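Local atomic coordinates of Alr2269 protein (Nostoc sp., PDB entry 3MC9), a protein that probably takes part in outer-membrane beta-barrel protein biogenesis as a cyanobacterial Omp85, its periplasmic POTRA domains likely engaging polypeptides on their way to the membrane. Residues Pro154-Phe166 with Gly182-Tyr195. Sequence-based numbering, arbitrary orientation.
Sequences PSVLPQATADEIF and GIKELTKRYQDQGY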
loop_
_atom_site.group_PDB
_atom_site.type_symbol
_atom_site.label_atom_id
_atom_site.label_comp_id
_atom_site.label_asym_id
_atom_site.label_seq_id
_atom_site.Cartn_x
_atom_site.Cartn_y
_atom_site.Cartn_z
ATOM N N PRO A 154 -7.009 -21.394 16.627
ATOM C CA PRO A 154 -6.067 -20.438 17.222
ATOM C C PRO A 154 -4.632 -20.574 16.675
ATOM O O PRO A 154 -4.208 -21.675 16.284
ATOM C CB PRO A 154 -6.125 -20.752 18.723
ATOM C CG PRO A 154 -6.707 -22.113 18.840
ATOM C CD PRO A 154 -7.394 -22.472 17.553
ATOM N N SER A 155 -3.908 -19.455 16.644
ATOM C CA SER A 155 -2.547 -19.418 16.093
ATOM C C SER A 155 -1.606 -20.312 16.889
ATOM O O SER A 155 -1.684 -20.365 18.107
ATOM C CB SER A 155 -1.987 -17.995 16.091
ATOM O OG SER A 155 -0.616 -17.991 15.690
ATOM N N VAL A 156 -0.709 -21.001 16.202
ATOM C CA VAL A 156 0.306 -21.779 16.888
ATOM C C VAL A 156 1.442 -20.917 17.456
ATOM O O VAL A 156 2.294 -21.442 18.142
ATOM C CB VAL A 156 0.913 -22.876 15.990
ATOM C CG1 VAL A 156 -0.202 -23.758 15.387
ATOM C CG2 VAL A 156 1.806 -22.264 14.916
ATOM N N LEU A 157 1.478 -19.616 17.168
ATOM C CA LEU A 157 2.543 -18.765 17.714
ATOM C C LEU A 157 2.077 -18.027 18.966
ATOM O O LEU A 157 0.876 -17.792 19.147
ATOM C CB LEU A 157 3.059 -17.772 16.671
ATOM C CG LEU A 157 3.893 -18.351 15.528
ATOM C CD1 LEU A 157 4.314 -17.237 14.573
ATOM C CD2 LEU A 157 5.112 -19.141 16.051
ATOM N N PRO A 158 3.028 -17.649 19.830
ATOM C CA PRO A 158 2.619 -16.909 21.022
ATOM C C PRO A 158 1.702 -15.737 20.663
ATOM O O PRO A 158 1.811 -15.159 19.571
ATOM C CB PRO A 158 3.946 -16.424 21.620
ATOM C CG PRO A 158 4.993 -17.336 21.096
ATOM C CD PRO A 158 4.491 -17.850 19.760
ATOM N N GLN A 159 0.803 -15.404 21.582
ATOM C CA GLN A 159 -0.198 -14.359 21.368
ATOM C C GLN A 159 0.448 -13.029 21.037
ATOM O O GLN A 159 -0.101 -12.223 20.287
ATOM C CB GLN A 159 -1.079 -14.198 22.623
ATOM C CG GLN A 159 -2.246 -13.197 22.455
ATOM C CD GLN A 159 -1.984 -11.855 23.113
ATOM O OE1 GLN A 159 -2.219 -11.690 24.303
ATOM N NE2 GLN A 159 -1.518 -10.887 22.337
ATOM N N ALA A 160 1.625 -12.800 21.595
ATOM C CA ALA A 160 2.249 -11.491 21.515
ATOM C C ALA A 160 3.238 -11.372 20.361
ATOM O O ALA A 160 3.884 -10.355 20.238
ATOM C CB ALA A 160 2.940 -11.170 22.862
ATOM N N THR A 161 3.366 -12.391 19.510
ATOM C CA THR A 161 4.392 -12.328 18.444
ATOM C C THR A 161 4.116 -11.266 17.369
ATOM O O THR A 161 5.052 -10.640 16.892
ATOM C CB THR A 161 4.826 -13.732 17.859
ATOM O OG1 THR A 161 4.996 -13.661 16.427
ATOM C CG2 THR A 161 3.867 -14.832 18.232
ATOM N N ALA A 162 2.853 -11.012 17.035
ATOM C CA ALA A 162 2.528 -9.914 16.104
ATOM C C ALA A 162 3.041 -8.561 16.652
ATOM O O ALA A 162 3.718 -7.818 15.950
ATOM C CB ALA A 162 1.026 -9.860 15.827
ATOM N N ASP A 163 2.739 -8.264 17.914
ATOM C CA ASP A 163 3.244 -7.037 18.564
ATOM C C ASP A 163 4.768 -6.965 18.596
ATOM O O ASP A 163 5.329 -5.938 18.289
ATOM C CB ASP A 163 2.697 -6.894 19.997
ATOM C CG ASP A 163 1.182 -6.689 20.033
ATOM O OD1 ASP A 163 0.608 -6.118 19.068
ATOM O OD2 ASP A 163 0.565 -7.094 21.047
ATOM N N GLU A 164 5.440 -8.063 18.929
ATOM C CA GLU A 164 6.914 -8.054 19.000
ATOM C C GLU A 164 7.527 -7.655 17.660
ATOM O O GLU A 164 8.482 -6.896 17.609
ATOM C CB GLU A 164 7.498 -9.413 19.446
ATOM C CG GLU A 164 6.706 -10.121 20.532
ATOM C CD GLU A 164 7.427 -11.324 21.170
ATOM O OE1 GLU A 164 8.301 -11.949 20.512
ATOM O OE2 GLU A 164 7.089 -11.654 22.331
ATOM N N ILE A 165 6.961 -8.155 16.570
ATOM C CA ILE A 165 7.517 -7.877 15.242
ATOM C C ILE A 165 7.118 -6.509 14.709
ATOM O O ILE A 165 7.926 -5.825 14.135
ATOM C CB ILE A 165 7.099 -8.951 14.210
ATOM C CG1 ILE A 165 7.606 -10.331 14.652
ATOM C CG2 ILE A 165 7.653 -8.611 12.828
ATOM C CD1 ILE A 165 6.959 -11.458 13.923
ATOM N N PHE A 166 5.865 -6.124 14.903
ATOM C CA PHE A 166 5.298 -4.955 14.238
ATOM C C PHE A 166 5.224 -3.698 15.141
ATOM O O PHE A 166 5.001 -2.591 14.652
ATOM C CB PHE A 166 3.909 -5.325 13.684
ATOM C CG PHE A 166 3.956 -6.327 12.555
ATOM C CD1 PHE A 166 4.310 -5.920 11.265
ATOM C CD2 PHE A 166 3.654 -7.670 12.765
ATOM C CE1 PHE A 166 4.367 -6.843 10.208
ATOM C CE2 PHE A 166 3.709 -8.613 11.703
ATOM C CZ PHE A 166 4.069 -8.190 10.430
ATOM N N GLY A 182 8.100 -6.946 7.962
ATOM C CA GLY A 182 7.619 -7.624 9.156
ATOM C C GLY A 182 6.989 -8.986 8.878
ATOM O O GLY A 182 7.159 -9.928 9.668
ATOM N N ILE A 183 6.280 -9.089 7.752
ATOM C CA ILE A 183 5.651 -10.337 7.331
ATOM C C ILE A 183 6.705 -11.401 7.054
ATOM O O ILE A 183 6.560 -12.560 7.411
ATOM C CB ILE A 183 4.729 -10.134 6.097
ATOM C CG1 ILE A 183 3.463 -9.365 6.526
ATOM C CG2 ILE A 183 4.354 -11.509 5.491
ATOM C CD1 ILE A 183 2.596 -8.780 5.374
ATOM N N LYS A 184 7.788 -10.987 6.427
ATOM C CA LYS A 184 8.919 -11.870 6.179
ATOM C C LYS A 184 9.524 -12.372 7.491
ATOM O O LYS A 184 9.906 -13.533 7.617
ATOM C CB LYS A 184 9.994 -11.136 5.379
ATOM C CG LYS A 184 9.596 -10.888 3.917
ATOM C CD LYS A 184 10.801 -10.891 2.975
ATOM C CE LYS A 184 10.391 -11.226 1.535
ATOM N NZ LYS A 184 10.510 -12.695 1.208
ATOM N N GLU A 185 9.642 -11.475 8.459
ATOM C CA GLU A 185 10.130 -11.868 9.778
ATOM C C GLU A 185 9.147 -12.856 10.468
ATOM O O GLU A 185 9.580 -13.839 11.045
ATOM C CB GLU A 185 10.422 -10.610 10.594
ATOM C CG GLU A 185 11.077 -10.851 11.947
ATOM C CD GLU A 185 11.498 -9.561 12.644
ATOM O OE1 GLU A 185 11.534 -8.493 11.996
ATOM O OE2 GLU A 185 11.813 -9.625 13.848
ATOM N N LEU A 186 7.834 -12.624 10.350
ATOM C CA LEU A 186 6.799 -13.572 10.844
ATOM C C LEU A 186 6.966 -14.970 10.235
ATOM O O LEU A 186 6.966 -15.986 10.937
ATOM C CB LEU A 186 5.400 -13.088 10.436
ATOM C CG LEU A 186 4.190 -13.190 11.369
ATOM C CD1 LEU A 186 2.867 -13.279 10.536
ATOM C CD2 LEU A 186 4.288 -14.290 12.418
ATOM N N THR A 187 7.091 -14.991 8.911
ATOM C CA THR A 187 7.313 -16.208 8.147
ATOM C C THR A 187 8.503 -17.001 8.657
ATOM O O THR A 187 8.409 -18.211 8.848
ATOM C CB THR A 187 7.544 -15.850 6.663
ATOM O OG1 THR A 187 6.376 -15.210 6.166
ATOM C CG2 THR A 187 7.840 -17.065 5.830
ATOM N N LYS A 188 9.618 -16.305 8.865
ATOM C CA LYS A 188 10.808 -16.919 9.470
ATOM C C LYS A 188 10.549 -17.432 10.900
ATOM O O LYS A 188 11.060 -18.481 11.275
ATOM C CB LYS A 188 11.972 -15.932 9.451
ATOM C CG LYS A 188 13.267 -16.450 10.049
ATOM C CD LYS A 188 13.712 -17.758 9.421
ATOM C CE LYS A 188 15.198 -18.029 9.727
ATOM N NZ LYS A 188 15.445 -18.139 11.196
ATOM N N ARG A 189 9.736 -16.722 11.683
ATOM C CA ARG A 189 9.358 -17.243 12.999
ATOM C C ARG A 189 8.544 -18.542 12.917
ATOM O O ARG A 189 8.753 -19.448 13.714
ATOM C CB ARG A 189 8.598 -16.215 13.829
ATOM C CG ARG A 189 9.469 -15.080 14.357
ATOM C CD ARG A 189 10.218 -15.433 15.626
ATOM N NE ARG A 189 9.290 -15.831 16.686
ATOM C CZ ARG A 189 9.126 -17.072 17.150
ATOM N NH1 ARG A 189 9.853 -18.076 16.666
ATOM N NH2 ARG A 189 8.233 -17.314 18.119
ATOM N N TYR A 190 7.595 -18.632 11.985
ATOM C CA TYR A 190 6.897 -19.903 11.785
ATOM C C TYR A 190 7.889 -20.990 11.499
ATOM O O TYR A 190 7.828 -22.058 12.077
ATOM C CB TYR A 190 5.912 -19.837 10.611
ATOM C CG TYR A 190 4.637 -19.174 10.988
ATOM C CD1 TYR A 190 3.765 -19.793 11.860
ATOM C CD2 TYR A 190 4.324 -17.926 10.526
ATOM C CE1 TYR A 190 2.599 -19.209 12.237
ATOM C CE2 TYR A 190 3.150 -17.325 10.893
ATOM C CZ TYR A 190 2.302 -17.973 11.757
ATOM O OH TYR A 190 1.128 -17.385 12.131
ATOM N N GLN A 191 8.807 -20.705 10.595
ATOM C CA GLN A 191 9.788 -21.680 10.212
ATOM C C GLN A 191 10.628 -22.161 11.407
ATOM O O GLN A 191 10.818 -23.368 11.606
ATOM C CB GLN A 191 10.681 -21.113 9.116
ATOM C CG GLN A 191 11.759 -22.088 8.642
ATOM C CD GLN A 191 12.621 -21.485 7.564
ATOM O OE1 GLN A 191 12.153 -21.194 6.465
ATOM N NE2 GLN A 191 13.881 -21.281 7.875
ATOM N N ASP A 192 11.114 -21.210 12.203
ATOM C CA ASP A 192 11.878 -21.520 13.415
ATOM C C ASP A 192 11.145 -22.480 14.334
ATOM O O ASP A 192 11.758 -23.324 14.949
ATOM C CB ASP A 192 12.157 -20.253 14.200
ATOM C CG ASP A 192 13.184 -19.372 13.534
ATOM O OD1 ASP A 192 13.975 -19.869 12.705
ATOM O OD2 ASP A 192 13.198 -18.177 13.842
ATOM N N GLN A 193 9.823 -22.344 14.419
ATOM C CA GLN A 193 9.027 -23.207 15.293
ATOM C C GLN A 193 8.568 -24.503 14.653
ATOM O O GLN A 193 7.756 -25.217 15.255
ATOM C CB GLN A 193 7.800 -22.460 15.813
ATOM C CG GLN A 193 8.127 -21.244 16.619
ATOM C CD GLN A 193 9.179 -21.517 17.683
ATOM O OE1 GLN A 193 9.045 -22.444 18.503
ATOM N NE2 GLN A 193 10.241 -20.734 17.655
ATOM N N GLY A 194 9.071 -24.815 13.458
ATOM C CA GLY A 194 8.740 -26.091 12.774
ATOM C C GLY A 194 7.669 -26.002 11.691
ATOM O O GLY A 194 7.388 -26.993 11.028
ATOM N N TYR A 195 7.083 -24.818 11.505
ATOM C CA TYR A 195 6.015 -24.579 10.507
ATOM C C TYR A 195 6.635 -23.944 9.265
ATOM O O TYR A 195 6.566 -22.734 9.055
ATOM C CB TYR A 195 4.923 -23.698 11.108
ATOM C CG TYR A 195 4.249 -24.398 12.273
ATOM C CD1 TYR A 195 4.818 -24.373 13.545
ATOM C CD2 TYR A 195 3.066 -25.125 12.098
ATOM C CE1 TYR A 195 4.221 -25.058 14.624
ATOM C CE2 TYR A 195 2.465 -25.805 13.159
ATOM C CZ TYR A 195 3.052 -25.774 14.423
ATOM O OH TYR A 195 2.462 -26.425 15.503
#
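Leu-157, in the loop leading into helix 161-166, meets Tyr-190 of helix 176-192; the two helices of this POTRA domain pack on one side of a three-stranded mixed sheet. Leu-157 CD1 lies over one face of the Tyr-190 ring, 3.6 Å from its centroid and 15° off the normal, which is CH-pi geometry; the same methyl also meets Leu-186 CD2. Val-156 repeats the pattern one residue earlier: its CG2 stands above the centre of the Tyr-195 ring, 3.7 Å from the centroid, and lies at the edge of the Tyr-190 ring, near its plane. At the other end, Ile-165 splits its branches. CG1 stands anti to the carbonyl carbon and the chain extends beyond it, which brings CD1 to 3.7 Å from Leu-186 CA, while CG2, anti to the backbone N, lies against Gly-182 O and over the centre of the neighbouring Phe-166 ring. That ring lies against the backbone of Gly-182, which carries no side chain: Phe-166 CE1 is 3.5 Å from Gly-182 CA. The short helical segments run at 134° to each other, nearer antiparallel than parallel.

In the second shell, Phe-166, Leu-186 and Tyr-190 also touch strand 142-146, joining the helix pair to the sheet. Glu-218 accepts from Val-156 N and hydrogen-bonds both Ser-155 OG and Tyr-190 OH, tying the loop to the ring that Leu-157 overlies. A Schellman motif (Tyr-195 N to Tyr-190 O, Gly-194 N to Gln-191 O) ends the helix just before Tyr-195. Ser-155 closes an ST turn: its OG accepts from Leu-157 N at 3.0 Å, with an N-H...O angle of 165°.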